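Phosphoribosylaminoimidazole carboxylase, ATPase subunit (Thermus thermophilus, PDB 3AW8) probably catalyses the ATP-dependent carboxylation of 5-aminoimidazole ribonucleotide with bicarbonate to N5-carboxyaminoimidazole ribonucleotide in purine biosynthesis. Local coordinates at residues 85-93 / 235-243; 194-202 / 212-223. All blocks are in the same frame, centred on the assembly; numbering follows the deposited sequence.

Overall arrangement
From the N terminus the chain first builds the parallel sheet of the Rossmann-like preATP-grasp domain, leaves its last strand, 62-65, and reaches 85-93, a proline-bearing loop that runs into helix 88-94. The partner of this segment, 235-243, comes only after the chain has run through much of the ATP-grasp domain, so contact 1 closes a long loop and joins the two domains. Nested inside that loop is contact 2, a short closure between strand 193-204 and the end of strand 207-213 with the start of helix 220-237. The contacts do not touch, but helix 220-237 serves both: its first turn in contact 2, its last in contact 1. Both also reach the same large antiparallel sheet.

Contact 1. Residues 85-93 / 235-243; sequences YPPAKALEV and EALDYVGVL
The interface between the preATP-grasp and ATP-grasp domains is built here by Y85, P86 and P87, packed against the turn L237-D238-Y239-V240 that leads from helix 220-237 into strand 241-250. D238, with positive phi, ends that helix as the C-prime residue of a Schellman motif and turns the chain so that it runs past the prolines; P87 CG rests 3.3 Å from D238 O. The peptide bond before P86 is cis, and P86 packs on Y239. P86 CB lies over one face of the Y239 ring, 3.9 Å from the centroid and 25° off the normal, a CH-pi contact, while L243 CB covers the opposite face. A90 suits the rim of this ring because a lone methyl fits there: A90 CB sits at the edge, 3.9 Å from Y239 CE1. Farther out, Y85 and V240 lie side by side and point the same way, with Y85 CD2 3.4 Å from V240 CB. At the other end L237 packs against helix 88-94. L237 CD2 meets K89 CD at 3.6 Å and V93 CG2 at 4.0 Å. With CG anti to the backbone N (chi1 -175°), K89 runs its CG, CD and CE obliquely across the L237 CD2 methyl and bends only at the last torsion. Some backbone carbonyls bond outside the two segments: Y85 O accepts from T64 and Y239 O from R187. The contact is therefore mostly apolar, with proline carbons also against the D238 and V240 carbonyl oxygens, and rests on packing and burial rather than on polar bonds between the segments.

Contact 2. Residues 194-202 / 212-223; sequences AFYPLVENR and LAPAPGASEALQ
L198 meets three residues of 212-223 as its side chain runs outward. L198 CB packs on A215 CB at 3.9 Å and also lies beside Q223 OE1, L198 CG passes Q223 OE1 at 3.5 Å, and L198 CD1 ends 3.5 Å from L222 CD2, the two leucines crossing at about a right angle. With CG beside the backbone N (chi1 -84°), the branch is directed toward the first turn of helix 220-237, where A226 adds a further apolar neighbour; a branched aliphatic chain suits a place lined by A215, L222 and A226. Q223 slides past it the other way, bent at chi2, and takes the L198 amide on OE1, though the modelled length is too short to be trusted. The L198 carbonyl O receives A215 N at 2.9 Å, the donor lying above the carbonyl plane. Two residues on, E200 and L212 form an antiparallel hydrogen-bonded pair, with E200 N to L212 O 2.9 Å and the return bond, L212 N to E200 O, 2.7 Å. Their side chains lie side by side. The E200 carboxylate is shared: OE1 takes R202 NE at 3.2 Å in a salt bridge, while OE2 is paired with R179. L212 CD1 lies over one face of the R202 guanidinium. Beyond the pair a cis P214 and a type II turn from A215 to A218 carry the chain to S219, the N-cap of helix 220-237. This is a beta hairpin of the ATP-grasp sheet giving way to the helix packed against that sheet.

Contact 1. Residues 85-93 / 235-243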
loop_
_atom_site.group_PDB
_atom_site.type_symbol
_atom_site.label_atom_id
_atom_site.label_comp_id
_atom_site.label_asym_id
_atom_site.label_seq_id
_atom_site.Cartn_x
_atom_site.Cartn_y
_atom_site.Cartn_z
ATOM N N TYR A 85 2.808 4.593 22.937
ATOM C CA TYR A 85 1.395 4.351 22.679
ATOM C C TYR A 85 1.236 3.002 21.997
ATOM O O TYR A 85 1.973 2.690 21.067
ATOM C CB TYR A 85 0.810 5.431 21.771
ATOM C CG TYR A 85 1.201 6.846 22.126
ATOM C CD1 TYR A 85 2.426 7.371 21.723
ATOM C CD2 TYR A 85 0.328 7.681 22.826
ATOM C CE1 TYR A 85 2.774 8.694 21.998
ATOM C CE2 TYR A 85 0.666 9.005 23.107
ATOM C CZ TYR A 85 1.890 9.504 22.687
ATOM O OH TYR A 85 2.234 10.813 22.949
ATOM N N PRO A 86 0.279 2.177 22.450
ATOM C CA PRO A 86 -0.663 2.408 23.549
ATOM C C PRO A 86 0.062 2.399 24.885
ATOM O O PRO A 86 1.231 2.040 24.960
ATOM C CB PRO A 86 -1.630 1.230 23.431
ATOM C CG PRO A 86 -1.571 0.880 21.988
ATOM C CD PRO A 86 -0.097 0.965 21.706
ATOM N N PRO A 87 -0.630 2.799 25.961
ATOM C CA PRO A 87 -0.035 2.832 27.303
ATOM C C PRO A 87 0.349 1.438 27.784
ATOM O O PRO A 87 -0.318 0.457 27.449
ATOM C CB PRO A 87 -1.146 3.440 28.157
ATOM C CG PRO A 87 -1.890 4.295 27.188
ATOM C CD PRO A 87 -1.964 3.427 25.964
ATOM N N ALA A 88 1.412 1.357 28.579
ATOM C CA ALA A 88 1.886 0.082 29.119
ATOM C C ALA A 88 0.797 -0.685 29.864
ATOM O O ALA A 88 0.832 -1.913 29.933
ATOM C CB ALA A 88 3.081 0.311 30.044
ATOM N N LYS A 89 -0.168 0.037 30.423
ATOM C CA LYS A 89 -1.257 -0.598 31.158
ATOM C C LYS A 89 -2.000 -1.593 30.269
ATOM O O LYS A 89 -2.297 -2.712 30.697
ATOM C CB LYS A 89 -2.236 0.464 31.675
ATOM C CG LYS A 89 -3.354 -0.069 32.577
ATOM C CD LYS A 89 -4.350 1.049 32.884
ATOM C CE LYS A 89 -5.504 0.595 33.776
ATOM N NZ LYS A 89 -5.052 0.230 35.146
ATOM N N ALA A 90 -2.298 -1.178 29.036
ATOM C CA ALA A 90 -3.009 -2.020 28.074
ATOM C C ALA A 90 -2.331 -3.380 27.908
ATOM O O ALA A 90 -3.001 -4.404 27.796
ATOM C CB ALA A 90 -3.103 -1.312 26.739
ATOM N N LEU A 91 -1.003 -3.389 27.886
ATOM C CA LEU A 91 -0.259 -4.636 27.769
ATOM C C LEU A 91 -0.510 -5.470 29.016
ATOM O O LEU A 91 -0.752 -6.672 28.940
ATOM C CB LEU A 91 1.240 -4.362 27.664
ATOM C CG LEU A 91 1.832 -4.092 26.290
ATOM C CD1 LEU A 91 3.327 -3.877 26.427
ATOM C CD2 LEU A 91 1.556 -5.273 25.388
ATOM N N GLU A 92 -0.435 -4.813 30.168
ATOM C CA GLU A 92 -0.643 -5.459 31.458
ATOM C C GLU A 92 -1.998 -6.170 31.455
ATOM O O GLU A 92 -2.086 -7.371 31.690
ATOM C CB GLU A 92 -0.615 -4.401 32.569
ATOM C CG GLU A 92 -0.169 -4.898 33.938
ATOM C CD GLU A 92 1.321 -4.680 34.196
ATOM O OE1 GLU A 92 1.781 -3.514 34.098
ATOM O OE2 GLU A 92 2.027 -5.672 34.506
ATOM N N VAL A 93 -3.050 -5.409 31.187
ATOM C CA VAL A 93 -4.399 -5.953 31.149
ATOM C C VAL A 93 -4.525 -7.113 30.165
ATOM O O VAL A 93 -5.007 -8.188 30.517
ATOM C CB VAL A 93 -5.424 -4.862 30.742
ATOM C CG1 VAL A 93 -6.813 -5.461 30.644
ATOM C CG2 VAL A 93 -5.410 -3.728 31.749
ATOM N N GLU A 235 -11.249 4.551 26.551
ATOM C CA GLU A 235 -11.210 5.703 27.448
ATOM C C GLU A 235 -10.764 5.308 28.844
ATOM O O GLU A 235 -10.083 6.069 29.526
ATOM C CB GLU A 235 -12.574 6.377 27.496
ATOM C CG GLU A 235 -13.035 6.826 26.127
ATOM C CD GLU A 235 -14.193 7.790 26.183
ATOM O OE1 GLU A 235 -15.249 7.422 26.745
ATOM O OE2 GLU A 235 -14.041 8.917 25.658
ATOM N N ALA A 236 -11.142 4.110 29.266
ATOM C CA ALA A 236 -10.751 3.619 30.574
ATOM C C ALA A 236 -9.235 3.472 30.647
ATOM O O ALA A 236 -8.640 3.669 31.702
ATOM C CB ALA A 236 -11.410 2.272 30.845
ATOM N N LEU A 237 -8.613 3.128 29.521
ATOM C CA LEU A 237 -7.166 2.926 29.464
ATOM C C LEU A 237 -6.392 4.100 28.886
ATOM O O LEU A 237 -5.162 4.059 28.839
ATOM C CB LEU A 237 -6.842 1.695 28.615
ATOM C CG LEU A 237 -7.233 0.290 29.067
ATOM C CD1 LEU A 237 -7.303 -0.627 27.852
ATOM C CD2 LEU A 237 -6.228 -0.222 30.083
ATOM N N ASP A 238 -7.094 5.142 28.448
ATOM C CA ASP A 238 -6.424 6.284 27.827
ATOM C C ASP A 238 -5.670 5.723 26.628
ATOM O O ASP A 238 -4.515 6.061 26.366
ATOM C CB ASP A 238 -5.444 6.936 28.799
ATOM C CG ASP A 238 -6.012 8.185 29.434
ATOM O OD1 ASP A 238 -6.980 8.080 30.227
ATOM O OD2 ASP A 238 -5.492 9.278 29.124
ATOM N N TYR A 239 -6.362 4.848 25.912
ATOM C CA TYR A 239 -5.817 4.168 24.758
ATOM C C TYR A 239 -5.501 5.107 23.608
ATOM O O TYR A 239 -6.256 6.034 23.312
ATOM C CB TYR A 239 -6.799 3.097 24.272
ATOM C CG TYR A 239 -6.133 1.972 23.514
ATOM C CD1 TYR A 239 -5.606 0.874 24.187
ATOM C CD2 TYR A 239 -5.996 2.022 22.127
ATOM C CE1 TYR A 239 -4.960 -0.146 23.502
ATOM C CE2 TYR A 239 -5.347 1.007 21.430
ATOM C CZ TYR A 239 -4.835 -0.074 22.124
ATOM O OH TYR A 239 -4.223 -1.095 21.448
ATOM N N VAL A 240 -4.368 4.855 22.969
ATOM C CA VAL A 240 -3.944 5.628 21.815
ATOM C C VAL A 240 -3.447 4.613 20.808
ATOM O O VAL A 240 -2.522 3.843 21.086
ATOM C CB VAL A 240 -2.809 6.600 22.148
ATOM C CG1 VAL A 240 -2.454 7.408 20.913
ATOM C CG2 VAL A 240 -3.231 7.514 23.291
ATOM N N GLY A 241 -4.084 4.604 19.647
ATOM C CA GLY A 241 -3.710 3.665 18.609
ATOM C C GLY A 241 -4.871 2.758 18.278
ATOM O O GLY A 241 -6.037 3.110 18.493
ATOM N N VAL A 242 -4.561 1.586 17.747
ATOM C CA VAL A 242 -5.598 0.639 17.391
ATOM C C VAL A 242 -5.744 -0.442 18.447
ATOM O O VAL A 242 -4.763 -1.002 18.934
ATOM C CB VAL A 242 -5.319 0.016 16.017
ATOM C CG1 VAL A 242 -6.224 -1.198 15.780
ATOM C CG2 VAL A 242 -5.549 1.072 14.944
ATOM N N LEU A 243 -6.991 -0.719 18.797
ATOM C CA LEU A 243 -7.324 -1.711 19.805
ATOM C C LEU A 243 -8.222 -2.762 19.142
ATOM O O LEU A 243 -9.143 -2.419 18.406
ATOM C CB LEU A 243 -8.034 -0.991 20.960
ATOM C CG LEU A 243 -8.470 -1.668 22.256
ATOM C CD1 LEU A 243 -9.896 -2.120 22.123
ATOM C CD2 LEU A 243 -7.540 -2.812 22.594
#

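Contact 2. Residues 194-202 / 212-223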
loop_
_atom_site.group_PDB
_atom_site.type_symbol
_atom_site.label_atom_id
_atom_site.label_comp_id
_atom_site.label_asym_id
_atom_site.label_seq_id
_atom_site.Cartn_x
_atom_site.Cartn_y
_atom_site.Cartn_z
ATOM N N ALA A 194 -12.619 6.171 16.236
ATOM C CA ALA A 194 -13.161 5.636 14.992
ATOM C C ALA A 194 -13.368 4.140 15.157
ATOM O O ALA A 194 -12.695 3.515 15.972
ATOM C CB ALA A 194 -12.198 5.908 13.852
ATOM N N PHE A 195 -14.288 3.565 14.387
ATOM C CA PHE A 195 -14.575 2.135 14.495
ATOM C C PHE A 195 -14.746 1.491 13.126
ATOM O O PHE A 195 -15.331 2.090 12.218
ATOM C CB PHE A 195 -15.850 1.929 15.323
ATOM C CG PHE A 195 -15.818 2.623 16.658
ATOM C CD1 PHE A 195 -15.407 1.947 17.802
ATOM C CD2 PHE A 195 -16.120 3.980 16.756
ATOM C CE1 PHE A 195 -15.293 2.615 19.022
ATOM C CE2 PHE A 195 -16.005 4.651 17.970
ATOM C CZ PHE A 195 -15.590 3.968 19.104
ATOM N N TYR A 196 -14.231 0.272 12.981
ATOM C CA TYR A 196 -14.333 -0.470 11.724
ATOM C C TYR A 196 -15.559 -1.352 11.796
ATOM O O TYR A 196 -16.059 -1.640 12.876
ATOM C CB TYR A 196 -13.103 -1.375 11.513
ATOM C CG TYR A 196 -11.864 -0.649 11.071
ATOM C CD1 TYR A 196 -11.614 -0.409 9.717
ATOM C CD2 TYR A 196 -10.968 -0.133 12.011
ATOM C CE1 TYR A 196 -10.497 0.341 9.310
ATOM C CE2 TYR A 196 -9.860 0.614 11.620
ATOM C CZ TYR A 196 -9.634 0.852 10.274
ATOM O OH TYR A 196 -8.588 1.659 9.909
ATOM N N PRO A 197 -16.066 -1.794 10.642
ATOM C CA PRO A 197 -17.242 -2.661 10.694
ATOM C C PRO A 197 -16.861 -3.899 11.505
ATOM O O PRO A 197 -15.684 -4.241 11.590
ATOM C CB PRO A 197 -17.478 -3.002 9.225
ATOM C CG PRO A 197 -16.986 -1.779 8.518
ATOM C CD PRO A 197 -15.716 -1.456 9.253
ATOM N N LEU A 198 -17.838 -4.555 12.118
ATOM C CA LEU A 198 -17.543 -5.764 12.867
ATOM C C LEU A 198 -16.991 -6.716 11.828
ATOM O O LEU A 198 -17.212 -6.522 10.638
ATOM C CB LEU A 198 -18.815 -6.355 13.493
ATOM C CG LEU A 198 -19.285 -5.796 14.842
ATOM C CD1 LEU A 198 -20.626 -6.406 15.197
ATOM C CD2 LEU A 198 -18.261 -6.110 15.930
ATOM N N VAL A 199 -16.273 -7.740 12.267
ATOM C CA VAL A 199 -15.696 -8.699 11.343
ATOM C C VAL A 199 -15.960 -10.097 11.878
ATOM O O VAL A 199 -15.871 -10.327 13.086
ATOM C CB VAL A 199 -14.157 -8.477 11.205
ATOM C CG1 VAL A 199 -13.546 -9.523 10.277
ATOM C CG2 VAL A 199 -13.880 -7.080 10.678
ATOM N N GLU A 200 -16.306 -11.025 10.989
ATOM C CA GLU A 200 -16.548 -12.395 11.407
ATOM C C GLU A 200 -15.265 -13.190 11.214
ATOM O O GLU A 200 -14.731 -13.266 10.103
ATOM C CB GLU A 200 -17.672 -13.026 10.591
ATOM C CG GLU A 200 -17.735 -14.532 10.746
ATOM C CD GLU A 200 -18.934 -15.145 10.074
ATOM O OE1 GLU A 200 -18.905 -16.378 9.850
ATOM O OE2 GLU A 200 -19.901 -14.400 9.783
ATOM N N ASN A 201 -14.777 -13.790 12.293
ATOM C CA ASN A 201 -13.536 -14.555 12.227
ATOM C C ASN A 201 -13.771 -16.037 12.456
ATOM O O ASN A 201 -14.522 -16.422 13.342
ATOM C CB ASN A 201 -12.549 -14.015 13.267
ATOM C CG ASN A 201 -12.517 -12.502 13.297
ATOM O OD1 ASN A 201 -12.739 -11.882 14.340
ATOM N ND2 ASN A 201 -12.252 -11.894 12.141
ATOM N N ARG A 202 -13.129 -16.870 11.647
ATOM C CA ARG A 202 -13.276 -18.306 11.786
ATOM C C ARG A 202 -11.938 -18.923 12.097
ATOM O O ARG A 202 -10.971 -18.732 11.361
ATOM C CB ARG A 202 -13.826 -18.923 10.505
ATOM C CG ARG A 202 -15.189 -18.414 10.142
ATOM C CD ARG A 202 -15.739 -19.192 8.985
ATOM N NE ARG A 202 -17.058 -18.704 8.619
ATOM C CZ ARG A 202 -17.715 -19.100 7.539
ATOM N NH1 ARG A 202 -17.166 -19.995 6.723
ATOM N NH2 ARG A 202 -18.912 -18.597 7.274
ATOM N N LEU A 212 -14.396 -12.412 7.552
ATOM C CA LEU A 212 -15.381 -11.853 6.642
ATOM C C LEU A 212 -15.789 -10.465 7.114
ATOM O O LEU A 212 -16.280 -10.298 8.233
ATOM C CB LEU A 212 -16.598 -12.780 6.553
ATOM C CG LEU A 212 -16.236 -14.149 5.965
ATOM C CD1 LEU A 212 -17.371 -15.152 6.157
ATOM C CD2 LEU A 212 -15.903 -13.972 4.499
ATOM N N ALA A 213 -15.574 -9.472 6.258
ATOM C CA ALA A 213 -15.907 -8.093 6.589
ATOM C C ALA A 213 -16.677 -7.403 5.467
ATOM O O ALA A 213 -16.330 -7.533 4.293
ATOM C CB ALA A 213 -14.629 -7.311 6.898
ATOM N N PRO A 214 -17.749 -6.673 5.817
ATOM C CA PRO A 214 -18.228 -6.506 7.193
ATOM C C PRO A 214 -18.807 -7.831 7.674
ATOM O O PRO A 214 -19.063 -8.720 6.863
ATOM C CB PRO A 214 -19.302 -5.434 7.052
ATOM C CG PRO A 214 -18.834 -4.639 5.877
ATOM C CD PRO A 214 -18.412 -5.715 4.921
ATOM N N ALA A 215 -19.010 -7.984 8.978
ATOM C CA ALA A 215 -19.575 -9.230 9.482
ATOM C C ALA A 215 -20.899 -9.481 8.754
ATOM O O ALA A 215 -21.836 -8.683 8.844
ATOM C CB ALA A 215 -19.803 -9.137 10.983
ATOM N N PRO A 216 -20.986 -10.590 8.008
ATOM C CA PRO A 216 -22.200 -10.935 7.263
ATOM C C PRO A 216 -23.465 -10.871 8.110
ATOM O O PRO A 216 -23.618 -11.633 9.064
ATOM C CB PRO A 216 -21.911 -12.351 6.777
ATOM C CG PRO A 216 -20.437 -12.329 6.575
ATOM C CD PRO A 216 -19.946 -11.614 7.815
ATOM N N GLY A 217 -24.360 -9.950 7.764
ATOM C CA GLY A 217 -25.615 -9.820 8.486
ATOM C C GLY A 217 -25.600 -8.932 9.713
ATOM O O GLY A 217 -26.649 -8.455 10.151
ATOM N N ALA A 218 -24.415 -8.715 10.270
ATOM C CA ALA A 218 -24.261 -7.887 11.460
ATOM C C ALA A 218 -25.380 -6.861 11.614
ATOM O O ALA A 218 -25.639 -6.066 10.711
ATOM C CB ALA A 218 -22.909 -7.176 11.425
ATOM N N SER A 219 -26.049 -6.897 12.761
ATOM C CA SER A 219 -27.125 -5.957 13.055
ATOM C C SER A 219 -26.592 -4.527 13.061
ATOM O O SER A 219 -25.389 -4.305 13.166
ATOM C CB SER A 219 -27.734 -6.274 14.425
ATOM O OG SER A 219 -28.355 -5.126 14.980
ATOM N N GLU A 220 -27.487 -3.558 12.948
ATOM C CA GLU A 220 -27.074 -2.162 12.969
ATOM C C GLU A 220 -26.866 -1.817 14.446
ATOM O O GLU A 220 -26.009 -1.007 14.803
ATOM C CB GLU A 220 -28.164 -1.286 12.340
ATOM C CG GLU A 220 -27.671 0.034 11.753
ATOM C CD GLU A 220 -27.568 1.155 12.780
ATOM O OE1 GLU A 220 -26.856 0.986 13.794
ATOM O OE2 GLU A 220 -28.201 2.214 12.569
ATOM N N ALA A 221 -27.647 -2.456 15.307
ATOM C CA ALA A 221 -27.527 -2.222 16.738
ATOM C C ALA A 221 -26.321 -3.000 17.257
ATOM O O ALA A 221 -25.661 -2.583 18.213
ATOM C CB ALA A 221 -28.792 -2.667 17.452
ATOM N N LEU A 222 -26.037 -4.134 16.619
ATOM C CA LEU A 222 -24.901 -4.955 17.016
ATOM C C LEU A 222 -23.644 -4.098 16.900
ATOM O O LEU A 222 -22.785 -4.126 17.779
ATOM C CB LEU A 222 -24.777 -6.187 16.114
ATOM C CG LEU A 222 -24.325 -7.476 16.814
ATOM C CD1 LEU A 222 -24.106 -8.587 15.795
ATOM C CD2 LEU A 222 -23.048 -7.213 17.587
ATOM N N GLN A 223 -23.550 -3.329 15.817
ATOM C CA GLN A 223 -22.403 -2.451 15.593
ATOM C C GLN A 223 -22.230 -1.476 16.750
ATOM O O GLN A 223 -21.171 -1.426 17.380
ATOM C CB GLN A 223 -22.568 -1.658 14.291
ATOM C CG GLN A 223 -21.699 -2.158 13.146
ATOM C CD GLN A 223 -20.213 -2.014 13.427
ATOM O OE1 GLN A 223 -19.414 -2.831 12.990
ATOM N NE2 GLN A 223 -19.840 -0.967 14.148
#